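Local coordinates for protein acetyltransferase (Sinorhizobium meliloti, PDB 4JXR) that probably transfers the acetyl group of acetyl-CoA to a small acceptor, perhaps phosphinothricin, as a member of the GNAT superfamily, at residues S47-A59 and V66-R78. Sequence-based numbering, arbitrary orientation. Where two conformers were deposited one is given.
Sequences STITGNGYPYVVA and VIGYAYASAFRNR
In the antiparallel hairpin of strands 56-60 and 66-74, Val57 pairs with Ala70, and Val57 N donates almost straight to Ala70 O (2.8 Å, 177° at the hydrogen). The ladder starts with the longer Ala72 N to Pro55 O bond and ends in a classic beta bulge, where Ile67 and Gly68 both face Ala59: Ile67 N gives Ala59 O a 2.8 Å bond, Gly68 N only a weak one. On the face carrying Tyr56, Tyr69 and Tyr71 the rings cluster. Tyr56 lies between the other two; its chi1 of -162° puts CG opposite the backbone N and turns the ring along the sheet face toward them. Tyr71 CB lies over one face of the Tyr56 ring, 4.0 Å from that ring's centroid; the Tyr56 ring is nearly parallel to that of Tyr69 but slid aside. Ile49, from the last turn of helix 39-51, sets CD1 over a face of Tyr71, 3.8 Å from the centroid. The hairpin is part of the central mixed sheet of the GNAT fold: helix 14-27 touches Tyr56 and Tyr69, while Val57 and Ala59, on the other face, meet helix 100-115, as does Ala72, and Ala70 adjoins the acetyl-CoA-binding Ile89. Past a Schellman motif at Gly53, Tyr54 lays its ring over Ser73 CA, 3.7 Å from the centroid, and its OH is hydrogen-bonded to the hydroxyl of Tyr184. Ala72 O, buried without a hydrogen-bond partner, sits 3.1 Å from Tyr54 CB. One water links Asn52 ND2 to Ser73 OG.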
ATOM      1  N   SER A  47      -0.090 -16.126 -11.399  1.00  9.92           N
ATOM      2  CA  SER A  47      -0.218 -17.345 -10.593  0.50 10.55           C
ATOM      3  C   SER A  47      -0.597 -16.985  -9.158  1.00 11.07           C
ATOM      4  O   SER A  47      -1.442 -17.624  -8.526  1.00 11.93           O
ATOM      5  CB  SER A  47       1.121 -18.149 -10.695  0.50  9.24           C
ATOM      6  OG  SER A  47       1.098 -19.292  -9.869  0.50 11.59           O
ATOM      7  N   THR A  48       0.057 -15.976  -8.623  1.00 10.04           N
ATOM      8  CA  THR A  48      -0.164 -15.584  -7.256  1.00 10.67           C
ATOM      9  C   THR A  48      -1.562 -14.982  -7.045  1.00 10.28           C
ATOM     10  O   THR A  48      -2.279 -15.315  -6.096  1.00 10.84           O
ATOM     11  CB  THR A  48       0.935 -14.607  -6.803  1.00 11.90           C
ATOM     12  OG1 THR A  48       2.217 -15.236  -6.971  1.00 14.36           O
ATOM     13  CG2 THR A  48       0.754 -14.169  -5.367  1.00 14.14           C
ATOM     14  N   ILE A  49      -1.933 -14.056  -7.917  1.00  9.26           N
ATOM     15  CA  ILE A  49      -3.220 -13.380  -7.819  1.00  8.81           C
ATOM     16  C   ILE A  49      -4.331 -14.415  -7.915  1.00  9.12           C
ATOM     17  O   ILE A  49      -5.252 -14.451  -7.085  1.00 10.11           O
ATOM     18  CB  ILE A  49      -3.330 -12.305  -8.901  1.00  9.02           C
ATOM     19  CG1 ILE A  49      -2.362 -11.181  -8.649  1.00  9.43           C
ATOM     20  CG2 ILE A  49      -4.756 -11.796  -9.042  1.00  9.67           C
ATOM     21  CD1 ILE A  49      -2.037 -10.329  -9.870  1.00 10.92           C
ATOM     22  N   THR A  50      -4.309 -15.244  -8.947  1.00  9.32           N
ATOM     23  CA  THR A  50      -5.337 -16.215  -9.132  1.00  9.97           C
ATOM     24  C   THR A  50      -5.283 -17.310  -8.091  1.00 10.92           C
ATOM     25  O   THR A  50      -6.347 -17.819  -7.690  1.00 11.48           O
ATOM     26  CB  THR A  50      -5.311 -16.826 -10.554  1.00 11.75           C
ATOM     27  OG1 THR A  50      -4.065 -17.469 -10.825  1.00 12.37           O
ATOM     28  CG2 THR A  50      -5.617 -15.739 -11.594  1.00 12.90           C
ATOM     29  N   GLY A  51      -4.118 -17.639  -7.564  1.00 11.30           N
ATOM     30  CA  GLY A  51      -4.012 -18.609  -6.491  1.00 12.23           C
ATOM     31  C   GLY A  51      -4.670 -18.139  -5.227  1.00 12.07           C
ATOM     32  O   GLY A  51      -5.096 -18.978  -4.401  1.00 14.83           O
ATOM     33  N   ASN A  52      -4.819 -16.843  -5.031  1.00 11.21           N
ATOM     34  CA  ASN A  52      -5.526 -16.268  -3.912  1.00 11.13           C
ATOM     35  C   ASN A  52      -7.029 -16.132  -4.142  1.00 10.80           C
ATOM     36  O   ASN A  52      -7.723 -15.568  -3.309  1.00 11.67           O
ATOM     37  CB  ASN A  52      -4.895 -14.918  -3.541  1.00 12.09           C
ATOM     38  CG  ASN A  52      -3.619 -15.033  -2.782  1.00 13.45           C
ATOM     39  OD1 ASN A  52      -3.519 -15.834  -1.862  1.00 15.97           O
ATOM     40  ND2 ASN A  52      -2.687 -14.148  -3.064  1.00 13.26           N
ATOM     41  N   GLY A  53      -7.518 -16.612  -5.269  1.00 10.32           N
ATOM     42  CA  GLY A  53      -8.944 -16.608  -5.555  1.00 10.37           C
ATOM     43  C   GLY A  53      -9.470 -15.334  -6.189  1.00  9.42           C
ATOM     44  O   GLY A  53     -10.665 -15.229  -6.432  1.00 10.04           O
ATOM     45  N   TYR A  54      -8.595 -14.382  -6.487  1.00  8.77           N
ATOM     46  CA  TYR A  54      -9.029 -13.130  -7.072  1.00  8.43           C
ATOM     47  C   TYR A  54      -9.300 -13.279  -8.564  1.00  7.96           C
ATOM     48  O   TYR A  54      -8.628 -14.060  -9.236  1.00  9.38           O
ATOM     49  CB  TYR A  54      -7.917 -12.090  -6.882  1.00  8.73           C
ATOM     50  CG  TYR A  54      -7.609 -11.709  -5.473  1.00  8.36           C
ATOM     51  CD1 TYR A  54      -8.547 -11.125  -4.629  1.00  8.30           C
ATOM     52  CD2 TYR A  54      -6.337 -11.857  -4.949  1.00  9.01           C
ATOM     53  CE1 TYR A  54      -8.237 -10.718  -3.356  1.00  8.04           C
ATOM     54  CE2 TYR A  54      -6.010 -11.443  -3.671  1.00  9.17           C
ATOM     55  CZ  TYR A  54      -6.963 -10.857  -2.864  1.00  8.10           C
ATOM     56  OH  TYR A  54      -6.608 -10.444  -1.625  1.00  8.81           O
ATOM     57  N   PRO A  55     -10.198 -12.482  -9.112  1.00  7.74           N
ATOM     58  CA  PRO A  55     -10.520 -12.531 -10.535  1.00  8.19           C
ATOM     59  C   PRO A  55      -9.450 -11.819 -11.357  1.00  7.83           C
ATOM     60  O   PRO A  55      -8.956 -10.748 -10.991  1.00  8.34           O
ATOM     61  CB  PRO A  55     -11.856 -11.809 -10.628  1.00  9.01           C
ATOM     62  CG  PRO A  55     -11.804 -10.817  -9.464  1.00  8.74           C
ATOM     63  CD  PRO A  55     -11.099 -11.582  -8.391  1.00  8.49           C
ATOM     64  N   TYR A  56      -9.168 -12.387 -12.517  1.00  7.90           N
ATOM     65  CA  TYR A  56      -8.174 -11.856 -13.462  1.00  8.33           C
ATOM     66  C   TYR A  56      -8.770 -12.082 -14.845  1.00  8.14           C
ATOM     67  O   TYR A  56      -9.022 -13.251 -15.229  1.00  9.18           O
ATOM     68  CB  TYR A  56      -6.841 -12.581 -13.252  1.00  8.89           C
ATOM     69  CG  TYR A  56      -5.607 -11.916 -13.821  1.00  8.32           C
ATOM     70  CD1 TYR A  56      -5.569 -11.396 -15.118  1.00  8.38           C
ATOM     71  CD2 TYR A  56      -4.447 -11.813 -13.088  1.00  8.68           C
ATOM     72  CE1 TYR A  56      -4.403 -10.829 -15.626  1.00  8.72           C
ATOM     73  CE2 TYR A  56      -3.291 -11.268 -13.576  1.00  9.15           C
ATOM     74  CZ  TYR A  56      -3.274 -10.797 -14.887  1.00  8.66           C
ATOM     75  OH  TYR A  56      -2.128 -10.245 -15.458  1.00 10.72           O
ATOM     76  N   VAL A  57      -9.080 -11.012 -15.560  1.00  7.80           N
ATOM     77  CA  VAL A  57      -9.868 -11.055 -16.764  0.80  8.85           C
ATOM     78  C   VAL A  57      -9.209 -10.314 -17.918  1.00  8.10           C
ATOM     79  O   VAL A  57      -8.338  -9.456 -17.714  1.00  8.96           O
ATOM     80  CB  VAL A  57     -11.308 -10.521 -16.493  0.80  9.99           C
ATOM     81  CG1 VAL A  57     -11.995 -11.278 -15.333  0.80 11.36           C
ATOM     82  CG2 VAL A  57     -11.308  -9.069 -16.186  0.80  9.72           C
ATOM     83  N   VAL A  58      -9.597 -10.695 -19.114  1.00  8.73           N
ATOM     84  CA  VAL A  58      -9.148 -10.032 -20.322  1.00  8.78           C
ATOM     85  C   VAL A  58     -10.349  -9.535 -21.124  1.00  9.17           C
ATOM     86  O   VAL A  58     -11.450 -10.085 -21.046  1.00  9.86           O
ATOM     87  CB  VAL A  58      -8.274 -10.940 -21.206  1.00  9.48           C
ATOM     88  CG1 VAL A  58      -6.951 -11.251 -20.516  1.00 10.07           C
ATOM     89  CG2 VAL A  58      -8.991 -12.237 -21.585  1.00 10.51           C
ATOM     90  N   ALA A  59     -10.074  -8.503 -21.906  1.00  9.00           N
ATOM     91  CA  ALA A  59     -10.982  -7.991 -22.941  1.00 10.11           C
ATOM     92  C   ALA A  59     -10.405  -8.368 -24.306  1.00 10.19           C
ATOM     93  O   ALA A  59      -9.197  -8.282 -24.517  1.00 10.75           O
ATOM     94  CB  ALA A  59     -11.124  -6.478 -22.865  1.00 10.75           C
ATOM     95  N   VAL A  66      -6.374 -10.521 -27.210  1.00 13.08           N
ATOM     96  CA  VAL A  66      -6.430  -9.755 -25.957  1.00 12.01           C
ATOM     97  C   VAL A  66      -5.999  -8.341 -26.206  1.00 12.07           C
ATOM     98  O   VAL A  66      -4.890  -8.105 -26.688  1.00 14.32           O
ATOM     99  CB  VAL A  66      -5.514 -10.425 -24.928  1.00 12.18           C
ATOM    100  CG1 VAL A  66      -5.339  -9.547 -23.710  1.00 11.92           C
ATOM    101  CG2 VAL A  66      -6.072 -11.795 -24.543  1.00 13.46           C
ATOM    102  N   ILE A  67      -6.856  -7.378 -25.842  1.00 10.77           N
ATOM    103  CA  ILE A  67      -6.577  -5.954 -26.016  1.00 11.45           C
ATOM    104  C   ILE A  67      -6.595  -5.160 -24.716  1.00 10.34           C
ATOM    105  O   ILE A  67      -6.323  -3.984 -24.714  1.00 11.05           O
ATOM    106  CB  ILE A  67      -7.513  -5.327 -27.076  1.00 12.44           C
ATOM    107  CG1 ILE A  67      -8.970  -5.496 -26.686  1.00 14.49           C
ATOM    108  CG2 ILE A  67      -7.214  -5.959 -28.452  1.00 15.12           C
ATOM    109  CD1 ILE A  67      -9.940  -4.757 -27.548  1.00 15.10           C
ATOM    110  N   GLY A  68      -6.914  -5.818 -23.602  1.00  9.60           N
ATOM    111  CA  GLY A  68      -6.858  -5.206 -22.296  1.00  9.22           C
ATOM    112  C   GLY A  68      -6.996  -6.282 -21.259  1.00  8.65           C
ATOM    113  O   GLY A  68      -7.394  -7.394 -21.562  1.00  9.47           O
ATOM    114  N   TYR A  69      -6.690  -5.925 -19.992  1.00  8.60           N
ATOM    115  CA  TYR A  69      -6.854  -6.897 -18.907  1.00  8.19           C
ATOM    116  C   TYR A  69      -7.100  -6.136 -17.622  1.00  7.70           C
ATOM    117  O   TYR A  69      -6.847  -4.932 -17.524  1.00  8.50           O
ATOM    118  CB  TYR A  69      -5.662  -7.847 -18.799  1.00  8.92           C
ATOM    119  CG  TYR A  69      -4.393  -7.226 -18.264  1.00  8.33           C
ATOM    120  CD1 TYR A  69      -3.477  -6.586 -19.116  1.00  8.51           C
ATOM    121  CD2 TYR A  69      -4.073  -7.270 -16.944  1.00  8.66           C
ATOM    122  CE1 TYR A  69      -2.345  -6.029 -18.637  1.00  8.89           C
ATOM    123  CE2 TYR A  69      -2.945  -6.705 -16.461  1.00  9.30           C
ATOM    124  CZ  TYR A  69      -2.044  -6.089 -17.294  1.00  9.16           C
ATOM    125  OH  TYR A  69      -0.886  -5.503 -16.857  1.00 10.54           O
ATOM    126  N   ALA A  70      -7.586  -6.865 -16.635  1.00  7.93           N
ATOM    127  CA  ALA A  70      -7.847  -6.275 -15.329  1.00  7.90           C
ATOM    128  C   ALA A  70      -7.836  -7.369 -14.285  1.00  8.01           C
ATOM    129  O   ALA A  70      -8.182  -8.517 -14.573  1.00  8.91           O
ATOM    130  CB  ALA A  70      -9.186  -5.574 -15.310  1.00  8.85           C
ATOM    131  N   TYR A  71      -7.505  -6.989 -13.069  1.00  7.73           N
ATOM    132  CA  TYR A  71      -7.601  -7.925 -11.967  1.00  7.85           C
ATOM    133  C   TYR A  71      -7.877  -7.194 -10.688  1.00  7.65           C
ATOM    134  O   TYR A  71      -7.632  -5.986 -10.575  1.00  7.97           O
ATOM    135  CB  TYR A  71      -6.337  -8.813 -11.837  1.00  8.77           C
ATOM    136  CG  TYR A  71      -5.066  -8.058 -11.604  1.00  8.55           C
ATOM    137  CD1 TYR A  71      -4.667  -7.649 -10.339  1.00  9.50           C
ATOM    138  CD2 TYR A  71      -4.182  -7.822 -12.637  1.00 12.12           C
ATOM    139  CE1 TYR A  71      -3.495  -6.948 -10.153  1.00 11.86           C
ATOM    140  CE2 TYR A  71      -3.003  -7.140 -12.424  1.00 15.26           C
ATOM    141  CZ  TYR A  71      -2.668  -6.713 -11.184  1.00 14.54           C
ATOM    142  OH  TYR A  71      -1.474  -6.065 -10.991  1.00 23.06           O
ATOM    143  N   ALA A  72      -8.384  -7.924  -9.706  1.00  7.71           N
ATOM    144  CA  ALA A  72      -8.408  -7.486  -8.339  1.00  7.98           C
ATOM    145  C   ALA A  72      -7.336  -8.202  -7.569  1.00  8.13           C
ATOM    146  O   ALA A  72      -6.981  -9.347  -7.890  1.00  9.44           O
ATOM    147  CB  ALA A  72      -9.772  -7.755  -7.699  1.00 10.08           C
ATOM    148  N   SER A  73      -6.786  -7.561  -6.566  1.00  7.86           N
ATOM    149  CA  SER A  73      -5.845  -8.197  -5.686  0.50  8.12           C
ATOM    150  C   SER A  73      -5.884  -7.473  -4.340  1.00  7.53           C
ATOM    151  O   SER A  73      -6.688  -6.565  -4.118  1.00  8.56           O
ATOM    152  CB  SER A  73      -4.457  -8.161  -6.281  0.50  9.42           C
ATOM    153  OG  SER A  73      -3.593  -9.007  -5.515  0.50  8.34           O
ATOM    154  N   ALA A  74      -5.038  -7.887  -3.400  1.00  8.34           N
ATOM    155  CA  ALA A  74      -4.995  -7.200  -2.113  1.00  8.60           C
ATOM    156  C   ALA A  74      -4.500  -5.781  -2.284  1.00  8.32           C
ATOM    157  O   ALA A  74      -3.588  -5.512  -3.069  1.00 10.56           O
ATOM    158  CB  ALA A  74      -4.065  -7.916  -1.180  1.00 10.25           C
ATOM    159  N   PHE A  75      -5.022  -4.883  -1.455  1.00  8.93           N
ATOM    160  CA  PHE A  75      -4.371  -3.595  -1.234  1.00  9.23           C
ATOM    161  C   PHE A  75      -3.048  -3.832  -0.471  1.00  8.56           C
ATOM    162  O   PHE A  75      -1.991  -3.389  -0.890  1.00 10.66           O
ATOM    163  CB  PHE A  75      -5.320  -2.722  -0.409  1.00 10.29           C
ATOM    164  CG  PHE A  75      -4.675  -1.462   0.079  1.00 11.28           C
ATOM    165  CD1 PHE A  75      -4.299  -0.483  -0.781  1.00 15.14           C
ATOM    166  CD2 PHE A  75      -4.438  -1.245   1.411  1.00 11.60           C
ATOM    167  CE1 PHE A  75      -3.653   0.668  -0.345  1.00 21.26           C
ATOM    168  CE2 PHE A  75      -3.797  -0.111   1.868  1.00 14.87           C
ATOM    169  CZ  PHE A  75      -3.380   0.845   0.992  1.00 19.63           C
ATOM    170  N   ARG A  76      -3.127  -4.545   0.636  1.00  9.50           N
ATOM    171  CA  ARG A  76      -2.027  -5.087   1.393  1.00 10.45           C
ATOM    172  C   ARG A  76      -2.479  -6.453   1.901  1.00  9.87           C
ATOM    173  O   ARG A  76      -3.618  -6.626   2.253  1.00 11.44           O
ATOM    174  CB  ARG A  76      -1.626  -4.204   2.590  1.00 12.17           C
ATOM    175  CG  ARG A  76      -1.014  -2.907   2.193  1.00 14.86           C
ATOM    176  CD  ARG A  76      -0.580  -1.926   3.298  1.00 18.12           C
ATOM    177  NE  ARG A  76       0.312  -0.923   2.721  1.00 22.18           N
ATOM    178  CZ  ARG A  76       0.930   0.044   3.407  1.00 20.21           C
ATOM    179  NH1 ARG A  76       0.655   0.266   4.681  1.00 18.25           N
ATOM    180  NH2 ARG A  76       1.793   0.811   2.798  1.00 24.49           N
ATOM    181  N   ASN A  77      -1.594  -7.429   1.857  1.00 12.05           N
ATOM    182  CA  ASN A  77      -1.970  -8.805   2.204  1.00 11.99           C
ATOM    183  C   ASN A  77      -1.806  -9.085   3.700  1.00 12.84           C
ATOM    184  O   ASN A  77      -1.250 -10.098   4.072  1.00 20.41           O
ATOM    185  CB  ASN A  77      -1.140  -9.780   1.390  1.00 15.49           C
ATOM    186  CG  ASN A  77       0.314  -9.679   1.714  1.00 18.87           C
ATOM    187  OD1 ASN A  77       0.729  -8.888   2.491  1.00 22.79           O
ATOM    188  ND2 ASN A  77       1.088 -10.546   1.126  1.00 27.03           N
ATOM    189  N   ARG A  78      -2.303  -8.211   4.552  1.00 11.99           N
ATOM    190  CA  ARG A  78      -2.373  -8.389   5.995  0.50 11.86           C
ATOM    191  C   ARG A  78      -3.809  -8.774   6.338  1.00 10.31           C
ATOM    192  O   ARG A  78      -4.785  -8.357   5.693  1.00 10.85           O
ATOM    193  CB  ARG A  78      -1.939  -7.178   6.799  0.50 14.55           C
ATOM    194  CG  ARG A  78      -0.478  -6.662   6.634  0.50 20.20           C
ATOM    195  CD  ARG A  78       0.599  -7.744   6.491  0.50 24.11           C
ATOM    196  NE  ARG A  78       1.980  -7.237   6.680  0.50 25.74           N
ATOM    197  CZ  ARG A  78       3.077  -7.990   6.628  0.50 26.97           C
ATOM    198  NH1 ARG A  78       4.284  -7.454   6.830  0.50 28.56           N
ATOM    199  NH2 ARG A  78       2.988  -9.282   6.353  0.50 26.41           N
TER
HETATM  200  O   HOH W   1      -2.610 -11.672  -4.832  1.00 13.52           O